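Local coordinates for putative metal-dependent hydrolase (Bacillus subtilis, PDB 6KNS), which is a metallo-beta-lactamase fold protein that binds two zinc ions and probably acts as a metal-dependent hydrolase, perhaps an RNase Z-like endoribonuclease, at residues A[64-68]-A[69-73]; A[101-104]-A[105-109]; A[194-197]-A[198-202]; A[72-75]-A[76-80]. One frame throughout, in Å; residues are numbered along the deposited sequence.

Interaction 1 (A[64-68]-A[69-73]); sequences SHYHH and DHIAD. With ZN (zinc ion), chain H; ZN (zinc ion), chain G.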
loop_
_atom_site.group_PDB
_atom_site.type_symbol
_atom_site.label_atom_id
_atom_site.label_comp_id
_atom_site.label_asym_id
_atom_site.label_seq_id
_atom_site.Cartn_x
_atom_site.Cartn_y
_atom_site.Cartn_z
ATOM N N SER A 64 -15.837 -1.202 -0.368
ATOM C CA SER A 64 -16.833 -1.940 0.412
ATOM C C SER A 64 -16.861 -1.432 1.868
ATOM O O SER A 64 -17.928 -1.383 2.486
ATOM C CB SER A 64 -16.508 -3.430 0.443
ATOM O OG SER A 64 -15.186 -3.631 0.945
ATOM N N HIS A 65 -15.692 -1.092 2.397
ATOM C CA HIS A 65 -15.555 -0.625 3.758
ATOM C C HIS A 65 -14.168 -0.046 3.993
ATOM O O HIS A 65 -13.310 -0.107 3.095
ATOM C CB HIS A 65 -15.884 -1.721 4.769
ATOM C CG HIS A 65 -14.903 -2.861 4.859
ATOM N ND1 HIS A 65 -14.636 -3.717 3.808
ATOM C CD2 HIS A 65 -14.226 -3.357 5.930
ATOM C CE1 HIS A 65 -13.814 -4.668 4.232
ATOM N NE2 HIS A 65 -13.546 -4.469 5.512
ATOM N N TYR A 66 -13.943 0.524 5.171
ATOM C CA TYR A 66 -12.750 1.310 5.391
ATOM C C TYR A 66 -11.668 0.671 6.260
ATOM O O TYR A 66 -10.786 1.360 6.770
ATOM C CB TYR A 66 -13.157 2.660 5.975
ATOM C CG TYR A 66 -14.102 3.478 5.066
ATOM C CD1 TYR A 66 -13.615 4.084 3.926
ATOM C CD2 TYR A 66 -15.425 3.653 5.366
ATOM C CE1 TYR A 66 -14.409 4.838 3.108
ATOM C CE2 TYR A 66 -16.266 4.443 4.527
ATOM C CZ TYR A 66 -15.741 5.006 3.393
ATOM O OH TYR A 66 -16.460 5.801 2.531
ATOM N N HIS A 67 -11.668 -0.644 6.353
ATOM C CA HIS A 67 -10.547 -1.378 6.962
ATOM C C HIS A 67 -9.298 -1.170 6.079
ATOM O O HIS A 67 -9.414 -1.116 4.851
ATOM C CB HIS A 67 -10.882 -2.877 7.052
ATOM C CG HIS A 67 -11.526 -3.304 8.332
ATOM N ND1 HIS A 67 -12.187 -4.512 8.467
ATOM C CD2 HIS A 67 -11.542 -2.725 9.563
ATOM C CE1 HIS A 67 -12.611 -4.642 9.720
ATOM N NE2 HIS A 67 -12.235 -3.569 10.403
ATOM N N HIS A 68 -8.121 -1.077 6.710
ATOM C CA HIS A 68 -6.844 -0.795 6.028
ATOM C C HIS A 68 -6.570 -1.661 4.821
ATOM O O HIS A 68 -6.116 -1.194 3.767
ATOM C CB HIS A 68 -5.671 -1.000 6.982
ATOM C CG HIS A 68 -5.687 -0.100 8.153
ATOM N ND1 HIS A 68 -5.733 1.279 8.044
ATOM C CD2 HIS A 68 -5.676 -0.383 9.483
ATOM C CE1 HIS A 68 -5.721 1.801 9.266
ATOM N NE2 HIS A 68 -5.698 0.814 10.146
ATOM N N ASP A 69 -6.845 -2.945 4.957
ATOM C CA ASP A 69 -6.615 -3.873 3.841
ATOM C C ASP A 69 -7.540 -3.702 2.624
ATOM O O ASP A 69 -7.334 -4.365 1.597
ATOM C CB ASP A 69 -6.577 -5.320 4.336
ATOM C CG ASP A 69 -7.890 -5.760 4.956
ATOM O OD1 ASP A 69 -8.423 -4.995 5.760
ATOM O OD2 ASP A 69 -8.360 -6.866 4.646
ATOM N N HIS A 70 -8.485 -2.767 2.696
ATOM C CA HIS A 70 -9.326 -2.409 1.549
ATOM C C HIS A 70 -9.145 -0.969 1.034
ATOM O O HIS A 70 -9.707 -0.626 -0.004
ATOM C CB HIS A 70 -10.798 -2.648 1.919
ATOM C CG HIS A 70 -11.076 -4.085 2.223
ATOM N ND1 HIS A 70 -11.777 -4.911 1.370
ATOM C CD2 HIS A 70 -10.648 -4.861 3.243
ATOM C CE1 HIS A 70 -11.784 -6.135 1.881
ATOM N NE2 HIS A 70 -11.121 -6.122 3.032
ATOM N N ILE A 71 -8.402 -0.130 1.753
ATOM C CA ILE A 71 -8.223 1.289 1.378
ATOM C C ILE A 71 -6.792 1.818 1.478
ATOM O O ILE A 71 -6.550 3.000 1.125
ATOM C CB ILE A 71 -9.077 2.217 2.234
ATOM C CG1 ILE A 71 -8.534 2.286 3.674
ATOM C CG2 ILE A 71 -10.558 1.747 2.236
ATOM C CD1 ILE A 71 -9.279 3.293 4.522
ATOM N N ALA A 72 -5.825 0.968 1.849
ATOM C CA ALA A 72 -4.470 1.450 2.077
ATOM C C ALA A 72 -3.904 2.222 0.906
ATOM O O ALA A 72 -3.140 3.140 1.134
ATOM C CB ALA A 72 -3.475 0.295 2.518
ATOM N N ASP A 73 -4.233 1.834 -0.334
ATOM C CA ASP A 73 -3.685 2.518 -1.498
ATOM C C ASP A 73 -4.495 3.727 -2.034
ATOM O O ASP A 73 -4.135 4.300 -3.076
ATOM C CB ASP A 73 -3.325 1.547 -2.631
ATOM C CG ASP A 73 -1.857 1.074 -2.594
ATOM O OD1 ASP A 73 -1.004 1.645 -1.838
ATOM O OD2 ASP A 73 -1.566 0.106 -3.366
HETATM ZN ZN ZN H . -12.711 -5.941 7.012
HETATM ZN ZN ZN G . -10.843 -7.294 4.844
#
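His65, His67, Asp69 and His70 form the HxHxDH motif of the metallo-beta-lactamase fold, a short loop and helical turn that supplies ligands to both zinc ions. His65 NE2 (2.3 Å) and His67 ND1 (2.1 Å) hold one zinc, so the two imidazoles reach the same ion through different nitrogens. The second zinc is bound by Asp69 OD2 at 2.5 Å and His70 NE2 at 2.2 Å. His140 completes the first site and His217 the second, while Asp161 bridges them. The rings of His65 and His70 meet at 48° between planes, with His65 CE1 poised 3.2 Å above the centre of the His70 ring. His65 is placed there by a chi1 of 70°, which sets its ring between the backbone N and the carbonyl carbon. Its rotation is fixed at both ends: NE2 faces zinc and ND1 donates, almost in the ring plane, to Ser64 OG at 2.9 Å. Asp40 serves as outside polar partner of His70, and Gly17 as that of Asp69. The turn itself is tied by His70 N to His67 O (2.9 Å). Ile71, a branched apolar residue, fills the bend by laying CD1 beside Tyr66 O and CG2 beside His65 O. Tyr66 reaches away, its hydroxyl bonding to His99 O while its ring rests on helix 103-107. The whole turn follows strand 60-62 and leads into helix 74-86, with His68 meeting the ring of Phe79 of the second subunit.

Interaction 2 (A[101-104]-A[105-109]); sequences ADIE and QFQKL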
loop_
_atom_site.group_PDB
_atom_site.type_symbol
_atom_site.label_atom_id
_atom_site.label_comp_id
_atom_site.label_asym_id
_atom_site.label_seq_id
_atom_site.Cartn_x
_atom_site.Cartn_y
_atom_site.Cartn_z
ATOM N N ALA A 101 -21.672 6.146 6.414
ATOM C CA ALA A 101 -21.918 5.848 7.854
ATOM C C ALA A 101 -20.642 6.228 8.659
ATOM O O ALA A 101 -20.729 6.608 9.812
ATOM C CB ALA A 101 -22.273 4.357 8.072
ATOM N N ASP A 102 -19.469 6.126 8.046
ATOM C CA ASP A 102 -18.242 6.593 8.695
ATOM C C ASP A 102 -17.760 7.882 7.998
ATOM O O ASP A 102 -17.071 7.822 6.994
ATOM C CB ASP A 102 -17.183 5.493 8.668
ATOM C CG ASP A 102 -15.938 5.858 9.456
ATOM O OD1 ASP A 102 -15.679 7.070 9.689
ATOM O OD2 ASP A 102 -15.207 4.909 9.864
ATOM N N ILE A 103 -18.162 9.031 8.550
ATOM C CA ILE A 103 -17.993 10.330 7.924
ATOM C C ILE A 103 -16.514 10.712 7.787
ATOM O O ILE A 103 -16.096 11.203 6.737
ATOM C CB ILE A 103 -18.784 11.424 8.667
ATOM C CG1 ILE A 103 -20.279 11.294 8.335
ATOM C CG2 ILE A 103 -18.364 12.829 8.234
ATOM C CD1 ILE A 103 -20.631 11.634 6.844
ATOM N N GLU A 104 -15.741 10.485 8.840
ATOM C CA GLU A 104 -14.316 10.813 8.796
ATOM C C GLU A 104 -13.599 10.055 7.696
ATOM O O GLU A 104 -12.830 10.656 6.922
ATOM C CB GLU A 104 -13.622 10.558 10.135
ATOM C CG GLU A 104 -13.684 11.735 11.032
ATOM C CD GLU A 104 -12.405 12.020 11.840
ATOM O OE1 GLU A 104 -11.311 11.435 11.610
ATOM O OE2 GLU A 104 -12.520 12.908 12.699
ATOM N N GLN A 105 -13.877 8.755 7.579
ATOM C CA GLN A 105 -13.266 7.965 6.516
ATOM C C GLN A 105 -13.745 8.423 5.143
ATOM O O GLN A 105 -12.919 8.610 4.238
ATOM C CB GLN A 105 -13.511 6.460 6.703
ATOM C CG GLN A 105 -12.870 5.879 7.965
ATOM C CD GLN A 105 -11.345 5.853 7.913
ATOM O OE1 GLN A 105 -10.719 5.922 6.842
ATOM N NE2 GLN A 105 -10.742 5.752 9.082
ATOM N N PHE A 106 -15.066 8.594 4.980
ATOM C CA PHE A 106 -15.618 9.129 3.719
ATOM C C PHE A 106 -15.032 10.499 3.293
ATOM O O PHE A 106 -14.782 10.776 2.090
ATOM C CB PHE A 106 -17.153 9.221 3.761
ATOM C CG PHE A 106 -17.722 9.821 2.532
ATOM C CD1 PHE A 106 -17.892 9.045 1.394
ATOM C CD2 PHE A 106 -17.974 11.173 2.461
ATOM C CE1 PHE A 106 -18.355 9.590 0.238
ATOM C CE2 PHE A 106 -18.439 11.740 1.292
ATOM C CZ PHE A 106 -18.639 10.939 0.172
ATOM N N GLN A 107 -14.800 11.369 4.257
ATOM C CA GLN A 107 -14.216 12.679 3.922
ATOM C C GLN A 107 -12.786 12.616 3.332
ATOM O O GLN A 107 -12.353 13.537 2.646
ATOM C CB GLN A 107 -14.229 13.601 5.143
ATOM C CG GLN A 107 -15.597 14.183 5.455
ATOM C CD GLN A 107 -15.637 14.792 6.881
ATOM O OE1 GLN A 107 -14.845 14.386 7.772
ATOM N NE2 GLN A 107 -16.534 15.749 7.089
ATOM N N LYS A 108 -12.064 11.539 3.569
ATOM C CA LYS A 108 -10.723 11.450 3.052
ATOM C C LYS A 108 -10.679 11.144 1.558
ATOM O O LYS A 108 -9.601 11.198 0.943
ATOM C CB LYS A 108 -9.953 10.366 3.811
ATOM C CG LYS A 108 -9.712 10.677 5.302
ATOM C CD LYS A 108 -9.162 9.402 5.985
ATOM C CE LYS A 108 -8.964 9.526 7.493
ATOM N NZ LYS A 108 -8.416 8.206 7.989
ATOM N N LEU A 109 -11.820 10.788 0.976
ATOM C CA LEU A 109 -11.841 10.343 -0.404
ATOM C C LEU A 109 -11.674 11.504 -1.393
ATOM O O LEU A 109 -11.325 11.263 -2.528
ATOM C CB LEU A 109 -13.145 9.570 -0.713
ATOM C CG LEU A 109 -13.357 8.298 0.130
ATOM C CD1 LEU A 109 -14.598 7.540 -0.318
ATOM C CD2 LEU A 109 -12.077 7.402 0.080
#
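Asp102 and Gln105 meet at the first turn of helix 103-107, joined by a hydrogen bond and by van der Waals contact. Asp102 is the N-cap: with CG opposite the backbone N (chi1 -174°), its carboxylate swings forward and OD1 accepts from Gln105 N at 3.2 Å. The bond is straight, 171° at the hydrogen, yet the N-H arrives from above the carboxylate plane. A short acidic side chain is well suited here, for it reaches forward to an amide of the first turn and its negative charge is probably favoured by the positive end of the helix dipole. Two backbone bonds follow, Phe106 N to Asp102 O (2.9 Å) and Gln107 N to Ile103 O (2.8 Å). Weakly, Lys108 NZ donates to Gln105 OE1 at 3.4 Å.

The remaining contacts are van der Waals. With chi1 putting Gln105 CG beside the backbone N, CG comes within 3.2 Å of Asp102 OD2, the carboxylate and amide planes standing at 90°. Ile103 CG2 touches Gln107 CD, one turn ahead, at 3.6 Å, the methyl lying against the amide end of an extended glutamine; both residues are exposed. The extended Lys108 runs its methylenes past Glu104 O on the way to that weak bond. Phe106 leads away from residues 101-104, and with Gln105 it packs on Tyr66. The helix is the crossover of a beta-alpha-beta unit, linking strand 94-98 to the parallel strand 115-119.

Interaction 3 (A[194-197]-A[198-202]); sequences GHMN and SLEAG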
loop_
_atom_site.group_PDB
_atom_site.type_symbol
_atom_site.label_atom_id
_atom_site.label_comp_id
_atom_site.label_asym_id
_atom_site.label_seq_id
_atom_site.Cartn_x
_atom_site.Cartn_y
_atom_site.Cartn_z
ATOM N N GLY A 194 -15.863 -11.528 12.190
ATOM C CA GLY A 194 -16.633 -11.011 11.059
ATOM C C GLY A 194 -16.226 -11.572 9.701
ATOM O O GLY A 194 -16.248 -10.865 8.678
ATOM N N HIS A 195 -15.858 -12.847 9.705
ATOM C CA HIS A 195 -15.443 -13.552 8.485
ATOM C C HIS A 195 -16.162 -14.886 8.302
ATOM O O HIS A 195 -16.838 -15.387 9.195
ATOM C CB HIS A 195 -13.931 -13.788 8.476
ATOM C CG HIS A 195 -13.121 -12.538 8.394
ATOM N ND1 HIS A 195 -13.262 -11.613 7.374
ATOM C CD2 HIS A 195 -12.136 -12.068 9.198
ATOM C CE1 HIS A 195 -12.396 -10.631 7.558
ATOM N NE2 HIS A 195 -11.726 -10.866 8.674
ATOM N N MET A 196 -16.004 -15.458 7.120
ATOM C CA MET A 196 -16.591 -16.762 6.797
ATOM C C MET A 196 -15.543 -17.847 6.566
ATOM O O MET A 196 -14.376 -17.553 6.329
ATOM C CB MET A 196 -17.461 -16.621 5.546
ATOM C CG MET A 196 -18.864 -16.067 5.871
ATOM S SD MET A 196 -19.976 -16.095 4.459
ATOM C CE MET A 196 -19.242 -14.811 3.429
ATOM N N ASN A 197 -15.984 -19.105 6.639
ATOM C CA ASN A 197 -15.156 -20.220 6.230
ATOM C C ASN A 197 -15.621 -20.831 4.890
ATOM O O ASN A 197 -16.593 -20.399 4.258
ATOM C CB ASN A 197 -15.045 -21.292 7.343
ATOM C CG ASN A 197 -16.370 -22.036 7.626
ATOM O OD1 ASN A 197 -17.298 -22.086 6.802
ATOM N ND2 ASN A 197 -16.438 -22.635 8.796
ATOM N N SER A 198 -14.879 -21.830 4.474
ATOM C CA SER A 198 -15.109 -22.551 3.238
ATOM C C SER A 198 -16.513 -23.141 3.116
ATOM O O SER A 198 -17.117 -23.039 2.049
ATOM C CB SER A 198 -14.026 -23.659 3.101
ATOM O OG SER A 198 -13.904 -24.390 4.333
ATOM N N LEU A 199 -17.049 -23.716 4.193
ATOM C CA LEU A 199 -18.386 -24.306 4.150
ATOM C C LEU A 199 -19.461 -23.239 3.925
ATOM O O LEU A 199 -20.446 -23.455 3.208
ATOM C CB LEU A 199 -18.672 -25.091 5.425
ATOM C CG LEU A 199 -17.659 -26.195 5.777
ATOM C CD1 LEU A 199 -18.046 -26.911 7.102
ATOM C CD2 LEU A 199 -17.514 -27.220 4.651
ATOM N N GLU A 200 -19.244 -22.071 4.526
ATOM C CA GLU A 200 -20.202 -20.972 4.450
ATOM C C GLU A 200 -20.210 -20.339 3.059
ATOM O O GLU A 200 -21.284 -20.076 2.484
ATOM C CB GLU A 200 -19.916 -19.956 5.547
ATOM C CG GLU A 200 -20.341 -20.505 6.939
ATOM C CD GLU A 200 -19.680 -19.808 8.127
ATOM O OE1 GLU A 200 -18.591 -19.202 7.983
ATOM O OE2 GLU A 200 -20.242 -19.907 9.237
ATOM N N ALA A 201 -19.023 -20.137 2.505
ATOM C CA ALA A 201 -18.920 -19.670 1.134
ATOM C C ALA A 201 -19.636 -20.687 0.225
ATOM O O ALA A 201 -20.385 -20.310 -0.662
ATOM C CB ALA A 201 -17.465 -19.489 0.737
ATOM N N GLY A 202 -19.395 -21.970 0.446
ATOM C CA GLY A 202 -20.007 -23.011 -0.371
ATOM C C GLY A 202 -21.523 -22.995 -0.300
ATOM O O GLY A 202 -22.226 -23.201 -1.299
HETATM O O HOH W 1 -19.105 -16.957 9.661
#
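Glu200 OE1 is gripped twice: Asn197 N donates to it at 2.9 Å, and a water gives it a hydrogen at 2.8 Å. The amide meets OE1 on the anti side of the carboxylate, 19° out of its plane, with a nearly straight N-H. The same water also donates to His195 O at 2.8 Å, tying the carbonyl of His195, two residues before the cap, to the glutamate. Glu200 can reach back because its chain is extended beyond CG (chi2 160°); glutamate is long enough to return from the first turn to the N-cap amide. In return Asn197 OD1 accepts from Glu200 N at 3.0 Å, the donor lying close to the line of the C=O bond. These reciprocal bonds make a capping box, with Asn197 as N-cap of helix 198-208. Its chi1 of 68° holds CG between the backbone N and the carbonyl carbon, where OD1 can meet Glu200 N; asparagine offers this acceptor and also ND2, which bonds to Gln188 O. Asn197 O then starts the regular helical bonding by accepting from Ala201 N at 3.0 Å. Met196 crosses over the glutamate, its SD 4.0 Å from Glu200 CB, and with the small Ala201 it lies against Ser180 of strand 177-181. Ser198 OG is hydrogen-bonded to Glu230 OE1. Just before the cap, His195 is held through ND1 by Glu181, while its ring meets those of the zinc ligands His140 and His217.

Interaction 4 (A[72-75]-A[76-80]); sequences ADIG and PLQFA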
loop_
_atom_site.group_PDB
_atom_site.type_symbol
_atom_site.label_atom_id
_atom_site.label_comp_id
_atom_site.label_asym_id
_atom_site.label_seq_id
_atom_site.Cartn_x
_atom_site.Cartn_y
_atom_site.Cartn_z
ATOM N N ALA A 72 -5.825 0.968 1.849
ATOM C CA ALA A 72 -4.470 1.450 2.077
ATOM C C ALA A 72 -3.904 2.222 0.906
ATOM O O ALA A 72 -3.140 3.140 1.134
ATOM C CB ALA A 72 -3.475 0.295 2.518
ATOM N N ASP A 73 -4.233 1.834 -0.334
ATOM C CA ASP A 73 -3.685 2.518 -1.498
ATOM C C ASP A 73 -4.495 3.727 -2.034
ATOM O O ASP A 73 -4.135 4.300 -3.076
ATOM C CB ASP A 73 -3.325 1.547 -2.631
ATOM C CG ASP A 73 -1.857 1.074 -2.594
ATOM O OD1 ASP A 73 -1.004 1.645 -1.838
ATOM O OD2 ASP A 73 -1.566 0.106 -3.366
ATOM N N ILE A 74 -5.507 4.179 -1.308
ATOM C CA ILE A 74 -6.261 5.384 -1.748
ATOM C C ILE A 74 -5.409 6.670 -1.764
ATOM O O ILE A 74 -5.438 7.469 -2.732
ATOM C CB ILE A 74 -7.516 5.589 -0.910
ATOM C CG1 ILE A 74 -8.509 4.441 -1.197
ATOM C CG2 ILE A 74 -8.196 6.972 -1.246
ATOM C CD1 ILE A 74 -9.098 4.585 -2.587
ATOM N N GLY A 75 -4.633 6.886 -0.713
ATOM C CA GLY A 75 -3.744 8.047 -0.675
ATOM C C GLY A 75 -2.796 8.078 -1.851
ATOM O O GLY A 75 -2.758 9.055 -2.608
ATOM N N PRO A 76 -2.024 7.002 -2.029
ATOM C CA PRO A 76 -1.159 6.941 -3.189
ATOM C C PRO A 76 -1.929 7.105 -4.505
ATOM O O PRO A 76 -1.413 7.700 -5.440
ATOM C CB PRO A 76 -0.509 5.566 -3.078
ATOM C CG PRO A 76 -0.539 5.254 -1.599
ATOM C CD PRO A 76 -1.838 5.856 -1.116
ATOM N N LEU A 77 -3.179 6.652 -4.569
ATOM C CA LEU A 77 -3.972 6.857 -5.797
ATOM C C LEU A 77 -4.271 8.333 -6.026
ATOM O O LEU A 77 -4.243 8.812 -7.163
ATOM C CB LEU A 77 -5.250 6.039 -5.789
ATOM C CG LEU A 77 -6.165 6.224 -6.983
ATOM C CD1 LEU A 77 -5.446 5.921 -8.320
ATOM C CD2 LEU A 77 -7.389 5.354 -6.770
ATOM N N GLN A 78 -4.520 9.054 -4.940
ATOM C CA GLN A 78 -4.728 10.481 -5.003
ATOM C C GLN A 78 -3.483 11.197 -5.462
ATOM O O GLN A 78 -3.557 12.096 -6.315
ATOM C CB GLN A 78 -5.257 11.024 -3.657
ATOM C CG GLN A 78 -6.663 10.461 -3.326
ATOM C CD GLN A 78 -7.059 10.705 -1.882
ATOM O OE1 GLN A 78 -6.202 10.807 -1.013
ATOM N NE2 GLN A 78 -8.366 10.834 -1.628
ATOM N N PHE A 79 -2.329 10.792 -4.958
ATOM C CA PHE A 79 -1.117 11.375 -5.495
ATOM C C PHE A 79 -0.889 11.007 -6.983
ATOM O O PHE A 79 -0.415 11.840 -7.733
ATOM C CB PHE A 79 0.083 11.012 -4.655
ATOM C CG PHE A 79 0.167 11.735 -3.322
ATOM C CD1 PHE A 79 -0.702 12.792 -2.985
ATOM C CD2 PHE A 79 1.195 11.413 -2.427
ATOM C CE1 PHE A 79 -0.588 13.463 -1.754
ATOM C CE2 PHE A 79 1.317 12.091 -1.199
ATOM C CZ PHE A 79 0.433 13.122 -0.873
ATOM N N ALA A 80 -1.228 9.777 -7.403
ATOM C CA ALA A 80 -1.068 9.374 -8.807
ATOM C C ALA A 80 -1.901 10.290 -9.703
ATOM O O ALA A 80 -1.439 10.711 -10.758
ATOM C CB ALA A 80 -1.449 7.888 -9.025
#
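Ile74 and Gln78 share a chi1 near -65°, which sends Ile74 CG2 anti to its backbone N and leads the glutamine chain, extended at chi2 166°, back along the preceding turn. The two meet where Ile74 CG2 lies 3.9 Å from Gln78 NE2. Gln78 CG also rests 3.3 Å from Ile74 O, so the aliphatic part of the glutamine shields the carbonyl that accepts from Gln78 N at 2.9 Å. Its amide end goes further, NE2 bonding to Lys108 O and Thr115 OG1. The side chains of Asp73 and Pro76 cross at about a right angle, with Asp73 OD1 3.6 Å from Pro76 CG. The ordinary i to i+4 bonds, Leu77 N to Asp73 O (2.9 Å) and Phe79 N to Gly75 O (3.0 Å), build the start of helix 74-86. Proline fits its first turn, since a residue there needs no N-H for a carbonyl one turn earlier. Glycine fits too: Gly75, with no side chain, lets the helix come close to His68 of the second subunit. Leu77 and Pro76 lie on Leu46 of helix 45-49. Asp73 occupies the N-cap position but makes no capping bond; instead OD2 accepts from Leu46 N and OD1 bonds to Ser43 OG of the second subunit. Its buried carboxylate therefore has polar partners from both chains, and the nearby helix start would probably help to stabilise its negative charge.

Interaction 1 forms part of the dinuclear zinc site, and the others are set around it. Interaction 4 continues from it along the chain, sharing Ala72 and Asp73, their centres about 11 Å apart; both touch the second subunit. Interaction 2 lies about 12 Å from interaction 1 between centres and touches it directly, Tyr66 CG lying 3.5 Å from Gln105 CB. It also meets interaction 4, where Leu109 CD2 lies 4.1 Å from Ile74 CG2. Interaction 3 stands apart, its nearest atoms about 6 Å from interaction 1 and about 15 Å from interaction 4, yet the side chain of His195 comes about 5 Å from a zinc ion.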